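Local coordinates for chitin oligosaccharide binding protein NagB2 (Paenibacillus sp. FPU-7, PDB 7EHU) that binds chitin oligosaccharides such as N,N'-diacetylchitobiose and N,N',N''-triacetylchitotriose, probably as an extracellular solute-binding protein, at residues Ala48-Val53 and Phe66-Val71; Asp171-Ala176 and Gly295-Pro300; Trp198-Leu203 and Asn251-Lys256; Ala281-Asp286 and Glu366-Thr371. All blocks are in the same frame, centred on the assembly; numbering follows the deposited sequence.

Contact 1 of 4, residues Ala48-Val53 and Phe66-Val71; sequences ALLEKV and FKLDGV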
loop_
_atom_site.group_PDB
_atom_site.type_symbol
_atom_site.label_atom_id
_atom_site.label_comp_id
_atom_site.label_asym_id
_atom_site.label_seq_id
_atom_site.Cartn_x
_atom_site.Cartn_y
_atom_site.Cartn_z
ATOM N N ALA A 48 4.025 19.022 -0.455
ATOM C CA ALA A 48 4.726 20.211 0.019
ATOM C C ALA A 48 6.043 19.832 0.686
ATOM O O ALA A 48 7.051 20.530 0.538
ATOM C CB ALA A 48 3.827 20.992 0.981
ATOM N N LEU A 49 6.064 18.712 1.404
ATOM C CA LEU A 49 7.311 18.268 2.029
ATOM C C LEU A 49 8.337 17.880 0.972
ATOM O O LEU A 49 9.522 18.231 1.079
ATOM C CB LEU A 49 7.012 17.087 2.945
ATOM C CG LEU A 49 8.137 16.562 3.820
ATOM C CD1 LEU A 49 8.698 17.663 4.702
ATOM C CD2 LEU A 49 7.650 15.413 4.664
ATOM N N LEU A 50 7.892 17.177 -0.071
ATOM C CA LEU A 50 8.773 16.833 -1.179
ATOM C C LEU A 50 9.336 18.090 -1.835
ATOM O O LEU A 50 10.531 18.154 -2.143
ATOM C CB LEU A 50 8.006 15.981 -2.191
ATOM C CG LEU A 50 8.788 15.527 -3.427
ATOM C CD1 LEU A 50 9.935 14.576 -3.054
ATOM C CD2 LEU A 50 7.835 14.859 -4.414
ATOM N N GLU A 51 8.476 19.081 -2.091
ATOM C CA GLU A 51 8.906 20.334 -2.700
ATOM C C GLU A 51 9.926 21.048 -1.821
ATOM O O GLU A 51 10.890 21.628 -2.333
ATOM C CB GLU A 51 7.698 21.236 -2.974
ATOM C CG GLU A 51 6.829 20.751 -4.137
ATOM C CD GLU A 51 5.491 21.472 -4.248
ATOM O OE1 GLU A 51 5.126 22.224 -3.320
ATOM O OE2 GLU A 51 4.794 21.256 -5.258
ATOM N N LYS A 52 9.724 21.022 -0.498
ATOM C CA LYS A 52 10.686 21.631 0.415
ATOM C C LYS A 52 12.050 20.964 0.290
ATOM O O LYS A 52 13.080 21.649 0.212
ATOM C CB LYS A 52 10.169 21.532 1.851
ATOM C CG LYS A 52 11.072 22.207 2.858
ATOM C CD LYS A 52 10.421 22.407 4.213
ATOM C CE LYS A 52 10.483 21.180 5.090
ATOM N NZ LYS A 52 10.216 21.543 6.530
ATOM N N VAL A 53 12.072 19.629 0.225
ATOM C CA VAL A 53 13.330 18.900 0.094
ATOM C C VAL A 53 13.988 19.222 -1.244
ATOM O O VAL A 53 15.212 19.407 -1.323
ATOM C CB VAL A 53 13.069 17.383 0.251
ATOM C CG1 VAL A 53 14.247 16.573 -0.211
ATOM C CG2 VAL A 53 12.710 17.042 1.682
ATOM N N PHE A 66 15.039 20.236 -10.688
ATOM C CA PHE A 66 14.177 19.066 -10.640
ATOM C C PHE A 66 12.835 19.424 -11.266
ATOM O O PHE A 66 12.238 20.459 -10.937
ATOM C CB PHE A 66 13.971 18.575 -9.204
ATOM C CG PHE A 66 15.229 18.044 -8.550
ATOM C CD1 PHE A 66 16.139 18.911 -7.992
ATOM C CD2 PHE A 66 15.512 16.691 -8.513
ATOM C CE1 PHE A 66 17.302 18.449 -7.394
ATOM C CE2 PHE A 66 16.676 16.213 -7.912
ATOM C CZ PHE A 66 17.578 17.103 -7.359
ATOM N N LYS A 67 12.379 18.594 -12.186
ATOM C CA LYS A 67 11.081 18.778 -12.813
ATOM C C LYS A 67 10.137 17.708 -12.185
ATOM O O LYS A 67 10.274 16.513 -12.425
ATOM C CB LYS A 67 11.120 19.009 -14.324
ATOM C CG LYS A 67 9.674 19.336 -14.631
ATOM C CD LYS A 67 8.996 18.043 -14.907
ATOM C CE LYS A 67 7.596 18.141 -15.359
ATOM N NZ LYS A 67 6.716 17.009 -15.658
ATOM N N LEU A 68 9.236 18.148 -11.297
ATOM C CA LEU A 68 8.324 17.229 -10.627
ATOM C C LEU A 68 7.239 16.799 -11.604
ATOM O O LEU A 68 6.670 17.625 -12.320
ATOM C CB LEU A 68 7.713 17.850 -9.370
ATOM C CG LEU A 68 8.492 17.564 -8.073
ATOM C CD1 LEU A 68 9.925 18.016 -8.168
ATOM C CD2 LEU A 68 7.777 18.172 -6.849
ATOM N N ASP A 69 6.995 15.500 -11.682
ATOM C CA ASP A 69 5.981 14.940 -12.569
ATOM C C ASP A 69 5.058 14.105 -11.689
ATOM O O ASP A 69 5.364 12.945 -11.383
ATOM C CB ASP A 69 6.616 14.095 -13.659
ATOM C CG ASP A 69 5.620 13.680 -14.700
ATOM O OD1 ASP A 69 4.872 14.561 -15.163
ATOM O OD2 ASP A 69 5.525 12.473 -15.003
ATOM N N GLY A 70 3.932 14.689 -11.280
ATOM C CA GLY A 70 2.988 13.998 -10.424
ATOM C C GLY A 70 2.014 13.200 -11.257
ATOM O O GLY A 70 1.365 13.742 -12.148
ATOM N N VAL A 71 1.897 11.916 -10.950
ATOM C CA VAL A 71 1.054 10.987 -11.696
ATOM C C VAL A 71 0.261 10.156 -10.693
ATOM O O VAL A 71 0.806 9.747 -9.662
ATOM C CB VAL A 71 1.938 10.082 -12.586
ATOM C CG1 VAL A 71 1.126 9.081 -13.359
ATOM C CG2 VAL A 71 2.780 10.934 -13.551
#
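The one flat group among the touching side chains, the carboxylate of Glu51, does not carry the contact. The aliphatic stem beneath it does, with Glu51 CG 3.9 Å from Leu68 CD2. This is the helix-to-strand packing of a beta-alpha-beta crossover. Strand 30-36 leads into helix 44-60, and the chain returns as strand 64-70, parallel to the first. Leu68 points from the strand toward the helix. Its CD2 methyl is the common partner of both helix residues. Leu50 meets it tip to tip, CD2 to CD2, at 4.1 Å. With CG anti to the backbone N (chi1 -180°), Leu50 reaches from the flank of the helix toward the strand. Its side chain is buried, and Phe335 and Phe339 of helix 326-339 pack on it too. Glu51 is exposed and comes across Leu68 obliquely. Leu68 also rests on Leu47 and Val54 of the helix and on Leu34 of strand 30-36. The contact is thus apolar inside and open at the Glu51 side. Neighbouring strand residues carry charge instead. Asp69 OD2 forms salt bridges with Arg35 and Lys80, while Asp69 OD1 pairs with Lys67 NZ at 3.1 Å.

Contact 2 of 4, residues Asp171-Ala176 and Gly295-Pro300; sequences DEFTKA and GYFRFP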
loop_
_atom_site.group_PDB
_atom_site.type_symbol
_atom_site.label_atom_id
_atom_site.label_comp_id
_atom_site.label_asym_id
_atom_site.label_seq_id
_atom_site.Cartn_x
_atom_site.Cartn_y
_atom_site.Cartn_z
ATOM N N ASP A 171 -16.087 -14.967 13.580
ATOM C CA ASP A 171 -17.472 -15.060 14.035
ATOM C C ASP A 171 -17.931 -13.755 14.679
ATOM O O ASP A 171 -19.071 -13.324 14.467
ATOM C CB ASP A 171 -17.639 -16.259 14.974
ATOM C CG ASP A 171 -17.695 -17.592 14.215
ATOM O OD1 ASP A 171 -17.580 -18.660 14.860
ATOM O OD2 ASP A 171 -17.835 -17.576 12.967
ATOM N N GLU A 172 -17.054 -13.092 15.443
ATOM C CA GLU A 172 -17.418 -11.791 15.998
ATOM C C GLU A 172 -17.565 -10.758 14.886
ATOM O O GLU A 172 -18.420 -9.868 14.957
ATOM C CB GLU A 172 -16.367 -11.333 17.011
ATOM C CG GLU A 172 -16.289 -12.168 18.290
ATOM C CD GLU A 172 -15.161 -11.737 19.246
ATOM O OE1 GLU A 172 -14.234 -11.000 18.848
ATOM O OE2 GLU A 172 -15.197 -12.154 20.422
ATOM N N PHE A 173 -16.731 -10.863 13.851
ATOM C CA PHE A 173 -16.780 -9.943 12.718
ATOM C C PHE A 173 -18.098 -10.095 11.966
ATOM O O PHE A 173 -18.775 -9.102 11.677
ATOM C CB PHE A 173 -15.568 -10.245 11.819
ATOM C CG PHE A 173 -15.438 -9.367 10.596
ATOM C CD1 PHE A 173 -15.115 -8.017 10.702
ATOM C CD2 PHE A 173 -15.569 -9.909 9.332
ATOM C CE1 PHE A 173 -14.965 -7.233 9.555
ATOM C CE2 PHE A 173 -15.423 -9.126 8.206
ATOM C CZ PHE A 173 -15.134 -7.791 8.315
ATOM N N THR A 174 -18.489 -11.331 11.653
ATOM C CA THR A 174 -19.759 -11.524 10.966
ATOM C C THR A 174 -20.927 -11.077 11.841
ATOM O O THR A 174 -21.906 -10.523 11.325
ATOM C CB THR A 174 -19.937 -12.974 10.476
ATOM O OG1 THR A 174 -19.909 -13.884 11.575
ATOM C CG2 THR A 174 -18.834 -13.380 9.510
ATOM N N LYS A 175 -20.826 -11.259 13.163
ATOM C CA LYS A 175 -21.897 -10.779 14.024
ATOM C C LYS A 175 -22.002 -9.254 13.936
ATOM O O LYS A 175 -23.107 -8.695 13.898
ATOM C CB LYS A 175 -21.718 -11.249 15.475
ATOM C CG LYS A 175 -22.883 -10.718 16.269
ATOM C CD LYS A 175 -24.122 -11.534 15.825
ATOM C CE LYS A 175 -25.426 -10.981 16.316
ATOM N NZ LYS A 175 -25.441 -9.758 15.391
ATOM N N ALA A 176 -20.870 -8.563 13.885
ATOM C CA ALA A 176 -20.900 -7.113 13.755
ATOM C C ALA A 176 -21.491 -6.682 12.421
ATOM O O ALA A 176 -22.296 -5.737 12.363
ATOM C CB ALA A 176 -19.480 -6.581 13.875
ATOM N N GLY A 295 -11.644 3.962 15.491
ATOM C CA GLY A 295 -10.751 2.966 16.041
ATOM C C GLY A 295 -10.170 2.123 14.926
ATOM O O GLY A 295 -10.342 2.422 13.730
ATOM N N TYR A 296 -9.513 1.027 15.299
ATOM C CA TYR A 296 -8.825 0.200 14.323
ATOM C C TYR A 296 -8.736 -1.219 14.845
ATOM O O TYR A 296 -8.545 -1.422 16.045
ATOM C CB TYR A 296 -7.418 0.735 14.115
ATOM C CG TYR A 296 -6.618 0.109 13.009
ATOM C CD1 TYR A 296 -6.698 0.589 11.709
ATOM C CD2 TYR A 296 -5.729 -0.935 13.265
ATOM C CE1 TYR A 296 -5.922 0.063 10.710
ATOM C CE2 TYR A 296 -4.947 -1.467 12.271
ATOM C CZ TYR A 296 -5.052 -0.967 10.990
ATOM O OH TYR A 296 -4.227 -1.480 10.014
ATOM N N PHE A 297 -8.827 -2.192 13.937
ATOM C CA PHE A 297 -8.529 -3.574 14.282
ATOM C C PHE A 297 -7.900 -4.282 13.090
ATOM O O PHE A 297 -8.257 -4.027 11.933
ATOM C CB PHE A 297 -9.743 -4.355 14.830
ATOM C CG PHE A 297 -10.963 -4.373 13.946
ATOM C CD1 PHE A 297 -11.913 -3.367 14.021
ATOM C CD2 PHE A 297 -11.192 -5.451 13.074
ATOM C CE1 PHE A 297 -13.067 -3.407 13.237
ATOM C CE2 PHE A 297 -12.342 -5.491 12.277
ATOM C CZ PHE A 297 -13.281 -4.463 12.369
ATOM N N ARG A 298 -6.960 -5.171 13.391
ATOM C CA ARG A 298 -6.382 -5.982 12.346
ATOM C C ARG A 298 -7.398 -7.024 11.884
ATOM O O ARG A 298 -8.405 -7.299 12.536
ATOM C CB ARG A 298 -5.077 -6.614 12.806
ATOM C CG ARG A 298 -5.192 -7.796 13.699
ATOM C CD ARG A 298 -3.838 -8.555 13.768
ATOM N NE ARG A 298 -3.846 -9.490 14.875
ATOM C CZ ARG A 298 -3.469 -9.212 16.120
ATOM N NH1 ARG A 298 -3.000 -8.018 16.450
ATOM N NH2 ARG A 298 -3.551 -10.154 17.035
ATOM N N PHE A 299 -7.154 -7.552 10.703
ATOM C CA PHE A 299 -8.056 -8.526 10.117
ATOM C C PHE A 299 -8.338 -9.636 11.135
ATOM O O PHE A 299 -7.403 -10.147 11.755
ATOM C CB PHE A 299 -7.448 -9.105 8.831
ATOM C CG PHE A 299 -8.453 -9.881 8.032
ATOM C CD1 PHE A 299 -8.683 -11.229 8.296
ATOM C CD2 PHE A 299 -9.224 -9.257 7.065
ATOM C CE1 PHE A 299 -9.651 -11.927 7.610
ATOM C CE2 PHE A 299 -10.195 -9.960 6.391
ATOM C CZ PHE A 299 -10.400 -11.292 6.665
ATOM N N PRO A 300 -9.596 -10.021 11.339
ATOM C CA PRO A 300 -9.920 -10.986 12.403
ATOM C C PRO A 300 -9.503 -12.417 12.076
ATOM O O PRO A 300 -9.325 -12.805 10.925
ATOM C CB PRO A 300 -11.445 -10.895 12.501
ATOM C CG PRO A 300 -11.877 -10.472 11.110
ATOM C CD PRO A 300 -10.803 -9.518 10.655
#
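Phe173 of helix 170-182 packs against Pro300 and Phe297, which lie at and just beyond strand 294-297. The tight part is at Pro300. Its CG sits 3.8 Å from Phe173 CG and equally near Phe173 CB, at the root of the ring. The same Pro300 CG makes an off-centre CH-pi contact with the Phe173 ring, 4.2 Å from the centroid and 29° off the normal. Phe297 packs less closely. Its CE2 comes to 4.1 Å from Phe173 CD1, and the two side chains cross at about a right angle. Phe173 reaches both partners because its CG is anti to the backbone N (chi1 -179°), which carries the ring out from the helix. All three residues are buried. By contrast, Asp171, Glu172 and Lys175 lie on the exposed part of the same helix and make no contact with 295-300. An alanine in place of Phe173 removes the ring, which would probably leave Pro300 CG and Phe297 CE2 without their mate and open a gap between helix and strand. Phe151 of strand 138-154 completes the cluster: it meets the rings of Phe173 and Phe297 and touches Pro300. Its backbone is also hydrogen-bonded to Phe297. Next to Pro300, Phe299 packs on helix 197-212, so this short run of chain touches both helix 170-182 and helix 197-212.

Contact 3 of 4, residues Trp198-Leu203 and Asn251-Lys256; sequences WAINML and NVLGLK. With NAG (2-acetamido-2-deoxy-beta-D-glucopyranose), chain B.
Ile200 and Val252 mark the closest approach of the two backbones, with CA atoms 8.7 Å apart. Segment 198-203 is helix, though Met202 N makes only weak bonds, to Trp198 O and Ala199 O. Segment 251-256 holds a short 3-10 turn, in which Gly254 N bonds to Asn251 O at 2.8 Å, and ends at Lys256, the N-cap of helix 257-265. Side chains alone bridge the gap. Ile200 points at the turn and touches it with two atoms. Its CD1 is 4.2 Å from Leu253 CD2, the two side chains crossing at about a right angle. Its CG1 meets Val252 CG2 at 4.4 Å, a looser touch. Trp198 belongs to the same helix but serves the sugar. One face of the indole receives the acetamido group of an N-acetylglucosamine, with N2 3.4 Å above the plane and toward the rim. The methyl C8 of the sugar lies 3.6 Å from Trp198 NE1, over the five-membered ring. The acetamido plane stands almost perpendicular to the indole. Replacing Trp198 by an alanine takes the indole away, which is likely to leave this acetamido group without its flat wall and freer to turn. Ser315 and Asp389 hydrogen-bond the same sugar. An aromatic face against a sugar ring or its N-acetyl group is typical of carbohydrate sites, here the glycan pocket of a solute-binding protein.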
loop_
_atom_site.group_PDB
_atom_site.type_symbol
_atom_site.label_atom_id
_atom_site.label_comp_id
_atom_site.label_asym_id
_atom_site.label_seq_id
_atom_site.Cartn_x
_atom_site.Cartn_y
_atom_site.Cartn_z
ATOM N N TRP A 198 -7.234 -2.597 -7.265
ATOM C CA TRP A 198 -6.269 -2.874 -6.207
ATOM C C TRP A 198 -6.879 -2.630 -4.827
ATOM O O TRP A 198 -6.466 -3.257 -3.842
ATOM C CB TRP A 198 -5.011 -2.017 -6.390
ATOM C CG TRP A 198 -5.168 -0.587 -5.961
ATOM C CD1 TRP A 198 -5.634 0.456 -6.715
ATOM C CD2 TRP A 198 -4.901 -0.051 -4.656
ATOM N NE1 TRP A 198 -5.671 1.599 -5.959
ATOM C CE2 TRP A 198 -5.223 1.314 -4.695
ATOM C CE3 TRP A 198 -4.413 -0.604 -3.453
ATOM C CZ2 TRP A 198 -5.036 2.139 -3.602
ATOM C CZ3 TRP A 198 -4.254 0.213 -2.379
ATOM C CH2 TRP A 198 -4.570 1.568 -2.453
ATOM N N ALA A 199 -7.843 -1.714 -4.725
ATOM C CA ALA A 199 -8.460 -1.439 -3.426
ATOM C C ALA A 199 -9.278 -2.632 -2.943
ATOM O O ALA A 199 -9.309 -2.924 -1.739
ATOM C CB ALA A 199 -9.328 -0.194 -3.530
ATOM N N ILE A 200 -9.956 -3.320 -3.866
ATOM C CA ILE A 200 -10.613 -4.580 -3.527
ATOM C C ILE A 200 -9.569 -5.605 -3.114
ATOM O O ILE A 200 -9.767 -6.376 -2.170
ATOM C CB ILE A 200 -11.455 -5.093 -4.705
ATOM C CG1 ILE A 200 -12.556 -4.108 -5.104
ATOM C CG2 ILE A 200 -12.088 -6.448 -4.358
ATOM C CD1 ILE A 200 -13.094 -4.344 -6.522
ATOM N N ASN A 201 -8.443 -5.629 -3.822
ATOM C CA ASN A 201 -7.407 -6.604 -3.523
ATOM C C ASN A 201 -6.784 -6.428 -2.148
ATOM O O ASN A 201 -6.221 -7.391 -1.622
ATOM C CB ASN A 201 -6.331 -6.629 -4.608
ATOM C CG ASN A 201 -6.787 -7.369 -5.862
ATOM O OD1 ASN A 201 -7.712 -8.177 -5.827
ATOM N ND2 ASN A 201 -6.110 -7.108 -6.968
ATOM N N MET A 202 -6.861 -5.244 -1.544
ATOM C CA MET A 202 -6.390 -5.132 -0.160
ATOM C C MET A 202 -7.165 -6.094 0.720
ATOM O O MET A 202 -6.596 -6.878 1.487
ATOM C CB MET A 202 -6.601 -3.700 0.344
ATOM C CG MET A 202 -5.629 -2.687 -0.246
ATOM S SD MET A 202 -5.585 -1.133 0.705
ATOM C CE MET A 202 -7.079 -0.359 0.058
ATOM N N LEU A 203 -8.484 -6.051 0.601
ATOM C CA LEU A 203 -9.340 -6.921 1.385
ATOM C C LEU A 203 -9.196 -8.367 0.956
ATOM O O LEU A 203 -9.113 -9.263 1.801
ATOM C CB LEU A 203 -10.781 -6.443 1.247
ATOM C CG LEU A 203 -11.820 -7.204 2.065
ATOM C CD1 LEU A 203 -11.481 -7.207 3.554
ATOM C CD2 LEU A 203 -13.208 -6.610 1.837
ATOM N N ASN A 251 -22.324 0.046 -4.089
ATOM C CA ASN A 251 -21.797 0.826 -5.196
ATOM C C ASN A 251 -20.284 0.772 -5.291
ATOM O O ASN A 251 -19.684 1.649 -5.920
ATOM C CB ASN A 251 -22.277 2.265 -5.146
ATOM C CG ASN A 251 -22.274 2.927 -6.519
ATOM O OD1 ASN A 251 -22.341 2.268 -7.561
ATOM N ND2 ASN A 251 -22.222 4.250 -6.515
ATOM N N VAL A 252 -19.670 -0.280 -4.740
ATOM C CA VAL A 252 -18.217 -0.448 -4.797
ATOM C C VAL A 252 -17.675 -0.256 -6.211
ATOM O O VAL A 252 -16.637 0.390 -6.404
ATOM C CB VAL A 252 -17.821 -1.813 -4.200
ATOM C CG1 VAL A 252 -18.576 -2.957 -4.868
ATOM C CG2 VAL A 252 -16.296 -2.029 -4.302
ATOM N N LEU A 253 -18.350 -0.815 -7.220
ATOM C CA LEU A 253 -17.820 -0.736 -8.580
ATOM C C LEU A 253 -18.103 0.608 -9.243
ATOM O O LEU A 253 -17.560 0.870 -10.323
ATOM C CB LEU A 253 -18.333 -1.896 -9.450
ATOM C CG LEU A 253 -17.984 -3.304 -8.961
ATOM C CD1 LEU A 253 -18.533 -4.356 -9.930
ATOM C CD2 LEU A 253 -16.474 -3.491 -8.792
ATOM N N GLY A 254 -18.889 1.472 -8.607
ATOM C CA GLY A 254 -19.166 2.797 -9.122
ATOM C C GLY A 254 -18.368 3.896 -8.456
ATOM O O GLY A 254 -18.598 5.078 -8.750
ATOM N N LEU A 255 -17.430 3.545 -7.574
ATOM C CA LEU A 255 -16.692 4.522 -6.792
ATOM C C LEU A 255 -15.201 4.326 -6.984
ATOM O O LEU A 255 -14.721 3.191 -7.036
ATOM C CB LEU A 255 -17.006 4.337 -5.309
ATOM C CG LEU A 255 -18.449 4.643 -4.921
ATOM C CD1 LEU A 255 -18.719 4.101 -3.510
ATOM C CD2 LEU A 255 -18.753 6.132 -4.970
ATOM N N LYS A 256 -14.474 5.434 -7.052
ATOM C CA LYS A 256 -13.019 5.424 -7.027
ATOM C C LYS A 256 -12.529 5.149 -5.605
ATOM O O LYS A 256 -13.256 5.342 -4.628
ATOM C CB LYS A 256 -12.498 6.797 -7.463
ATOM C CG LYS A 256 -12.942 7.281 -8.843
ATOM C CD LYS A 256 -12.166 8.536 -9.288
ATOM C CE LYS A 256 -12.197 9.677 -8.255
ATOM N NZ LYS A 256 -12.183 11.027 -8.903
HETATM C C1 NAG B . -0.390 0.785 -2.445
HETATM C C2 NAG B . -0.479 0.042 -3.756
HETATM C C3 NAG B . -0.822 -1.428 -3.521
HETATM C C4 NAG B . 0.165 -2.050 -2.539
HETATM C C5 NAG B . 0.232 -1.224 -1.259
HETATM C C6 NAG B . 1.270 -1.720 -0.275
HETATM C C7 NAG B . -1.074 1.239 -5.809
HETATM C C8 NAG B . -2.193 1.799 -6.645
HETATM N N2 NAG B . -1.434 0.652 -4.666
HETATM O O3 NAG B . -0.788 -2.097 -4.775
HETATM O O4 NAG B . -0.216 -3.374 -2.175
HETATM O O5 NAG B . 0.548 0.138 -1.589
HETATM O O6 NAG B . 2.577 -1.696 -0.828
HETATM O O7 NAG B . 0.104 1.303 -6.163
#

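Contact 4 of 4, residues Ala281-Asp286 and Glu366-Thr371; sequences AILDKD and EAAPLT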
loop_
_atom_site.group_PDB
_atom_site.type_symbol
_atom_site.label_atom_id
_atom_site.label_comp_id
_atom_site.label_asym_id
_atom_site.label_seq_id
_atom_site.Cartn_x
_atom_site.Cartn_y
_atom_site.Cartn_z
ATOM N N ALA A 281 -6.281 11.306 5.992
ATOM C CA ALA A 281 -7.594 11.641 5.460
ATOM C C ALA A 281 -8.677 11.384 6.491
ATOM O O ALA A 281 -9.667 12.117 6.555
ATOM C CB ALA A 281 -7.861 10.844 4.187
ATOM N N ILE A 282 -8.500 10.338 7.307
ATOM C CA ILE A 282 -9.466 9.953 8.333
ATOM C C ILE A 282 -9.428 10.885 9.532
ATOM O O ILE A 282 -10.425 10.992 10.251
ATOM C CB ILE A 282 -9.236 8.464 8.650
ATOM C CG1 ILE A 282 -9.654 7.640 7.424
ATOM C CG2 ILE A 282 -9.987 8.032 9.879
ATOM C CD1 ILE A 282 -9.147 6.247 7.399
ATOM N N LEU A 283 -8.323 11.595 9.736
ATOM C CA LEU A 283 -8.212 12.548 10.836
ATOM C C LEU A 283 -8.404 13.992 10.398
ATOM O O LEU A 283 -8.398 14.875 11.248
ATOM C CB LEU A 283 -6.861 12.369 11.538
ATOM C CG LEU A 283 -6.647 11.005 12.195
ATOM C CD1 LEU A 283 -5.312 10.983 12.896
ATOM C CD2 LEU A 283 -7.766 10.652 13.167
ATOM N N ASP A 284 -8.587 14.244 9.109
ATOM C CA ASP A 284 -8.618 15.604 8.592
ATOM C C ASP A 284 -9.722 16.416 9.254
ATOM O O ASP A 284 -10.902 16.091 9.121
ATOM C CB ASP A 284 -8.890 15.517 7.093
ATOM C CG ASP A 284 -8.796 16.851 6.407
ATOM O OD1 ASP A 284 -7.686 17.160 5.919
ATOM O OD2 ASP A 284 -9.799 17.604 6.381
ATOM N N LYS A 285 -9.353 17.522 9.891
ATOM C CA LYS A 285 -10.361 18.288 10.630
ATOM C C LYS A 285 -11.392 18.933 9.715
ATOM O O LYS A 285 -12.542 19.097 10.127
ATOM C CB LYS A 285 -9.682 19.302 11.542
ATOM C CG LYS A 285 -8.840 18.591 12.635
ATOM C CD LYS A 285 -8.632 19.384 13.943
ATOM C CE LYS A 285 -8.160 18.527 15.113
ATOM N NZ LYS A 285 -9.081 17.422 15.391
ATOM N N ASP A 286 -11.014 19.279 8.481
ATOM C CA ASP A 286 -11.953 19.941 7.577
ATOM C C ASP A 286 -12.992 18.998 7.000
ATOM O O ASP A 286 -14.110 19.443 6.679
ATOM C CB ASP A 286 -11.214 20.605 6.413
ATOM C CG ASP A 286 -10.383 21.797 6.836
ATOM O OD1 ASP A 286 -10.696 22.435 7.863
ATOM O OD2 ASP A 286 -9.402 22.101 6.127
ATOM N N GLU A 366 2.413 15.325 20.737
ATOM C CA GLU A 366 0.969 15.084 20.615
ATOM C C GLU A 366 0.751 13.886 19.682
ATOM O O GLU A 366 0.488 14.017 18.486
ATOM C CB GLU A 366 0.232 16.339 20.113
ATOM C CG GLU A 366 0.716 16.794 18.735
ATOM C CD GLU A 366 -0.051 17.949 18.099
ATOM O OE1 GLU A 366 -1.006 18.486 18.701
ATOM O OE2 GLU A 366 0.261 18.246 16.921
ATOM N N ALA A 367 0.839 12.692 20.251
ATOM C CA ALA A 367 0.677 11.473 19.470
ATOM C C ALA A 367 -0.803 11.157 19.237
ATOM O O ALA A 367 -1.667 11.363 20.093
ATOM C CB ALA A 367 1.406 10.302 20.137
ATOM N N ALA A 368 -1.086 10.693 18.118
ATOM C CA ALA A 368 -2.489 10.631 17.755
ATOM C C ALA A 368 -3.105 9.293 18.200
ATOM O O ALA A 368 -2.500 8.228 17.986
ATOM C CB ALA A 368 -2.572 10.856 16.246
ATOM N N PRO A 369 -4.270 9.314 18.869
ATOM C CA PRO A 369 -4.895 8.059 19.309
ATOM C C PRO A 369 -5.066 7.000 18.228
ATOM O O PRO A 369 -4.905 5.798 18.486
ATOM C CB PRO A 369 -6.268 8.521 19.827
ATOM C CG PRO A 369 -6.104 9.925 20.214
ATOM C CD PRO A 369 -4.959 10.499 19.422
ATOM N N LEU A 370 -5.436 7.401 17.020
ATOM C CA LEU A 370 -5.675 6.400 15.983
ATOM C C LEU A 370 -4.363 5.724 15.589
ATOM O O LEU A 370 -4.318 4.505 15.379
ATOM C CB LEU A 370 -6.350 7.055 14.780
ATOM C CG LEU A 370 -6.677 6.142 13.602
ATOM C CD1 LEU A 370 -7.495 4.939 14.029
ATOM C CD2 LEU A 370 -7.402 6.945 12.519
ATOM N N THR A 371 -3.276 6.487 15.517
ATOM C CA THR A 371 -1.984 5.876 15.220
ATOM C C THR A 371 -1.552 4.950 16.358
ATOM O O THR A 371 -0.956 3.896 16.105
ATOM C CB THR A 371 -0.981 6.989 14.907
ATOM O OG1 THR A 371 -1.386 7.590 13.662
ATOM C CG2 THR A 371 0.450 6.464 14.763
#
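This is a small apolar contact between helix 279-283 and the start of helix 369-379, formed by Ile282 and Leu283 with Ala368 and Leu370. Methyl groups do nearly all the touching. Leu370 CD2 is the central atom and has a partner on each of two successive residues. Leu283 CD2 lies 3.8 Å from it, and Ile282 CG2 lies 3.9 Å from it. The approaches differ: Leu283 comes obliquely to Leu370, while Ile282 crosses it at about a right angle. At chi1 -180° the Leu370 chain swings clear of its own backbone N and runs out to both partners. Leu283 takes the other course, with CG beside the backbone N (chi1 -63°), and its two methyls divide the work. CD2 goes to Leu370, and CD1 reaches Ala368 CB at 4.3 Å. Ala368 is the N-cap residue of helix 369-379, so the contact takes in the very start of that helix. Burial is uneven. Ile282 and Leu370 are buried, whereas Leu283 and Ala368 are partly exposed and both also touch Asn353. Thr371, next in the helix, is hydrogen-bonded to Asn353 through OG1. One residue before Ile282, Ala281 touches a bound N-acetylglucosamine, so the contact borders the glycan pocket. On the inner side, Ile282 and Leu370 both rest on Tyr152 of strand 138-154 and Val294 of strand 294-297. The two helices therefore pack on these paired antiparallel strands.

Overall arrangement
Contacts 2 and 3 are buried, while contacts 1 and 4 are only partly so. Contact 1 lies across the chain's centre from contact 2, their centres 39 Å apart, yet both reach the same sheet. Strand 294-297, part of contact 2, also backs contact 4, and the two touch directly, Leu370 CD1 lying 3.8 Å from Gly295 O. Contact 3 is nested in the chain loop closed by contact 2, and Leu203 CD1 meets Phe299 CE2 at 4.2 Å. The chemistry is apolar throughout, but contact 2 is aromatic where the others are aliphatic between their segments. Contacts 3 and 4 each carry one residue of the glycan pocket.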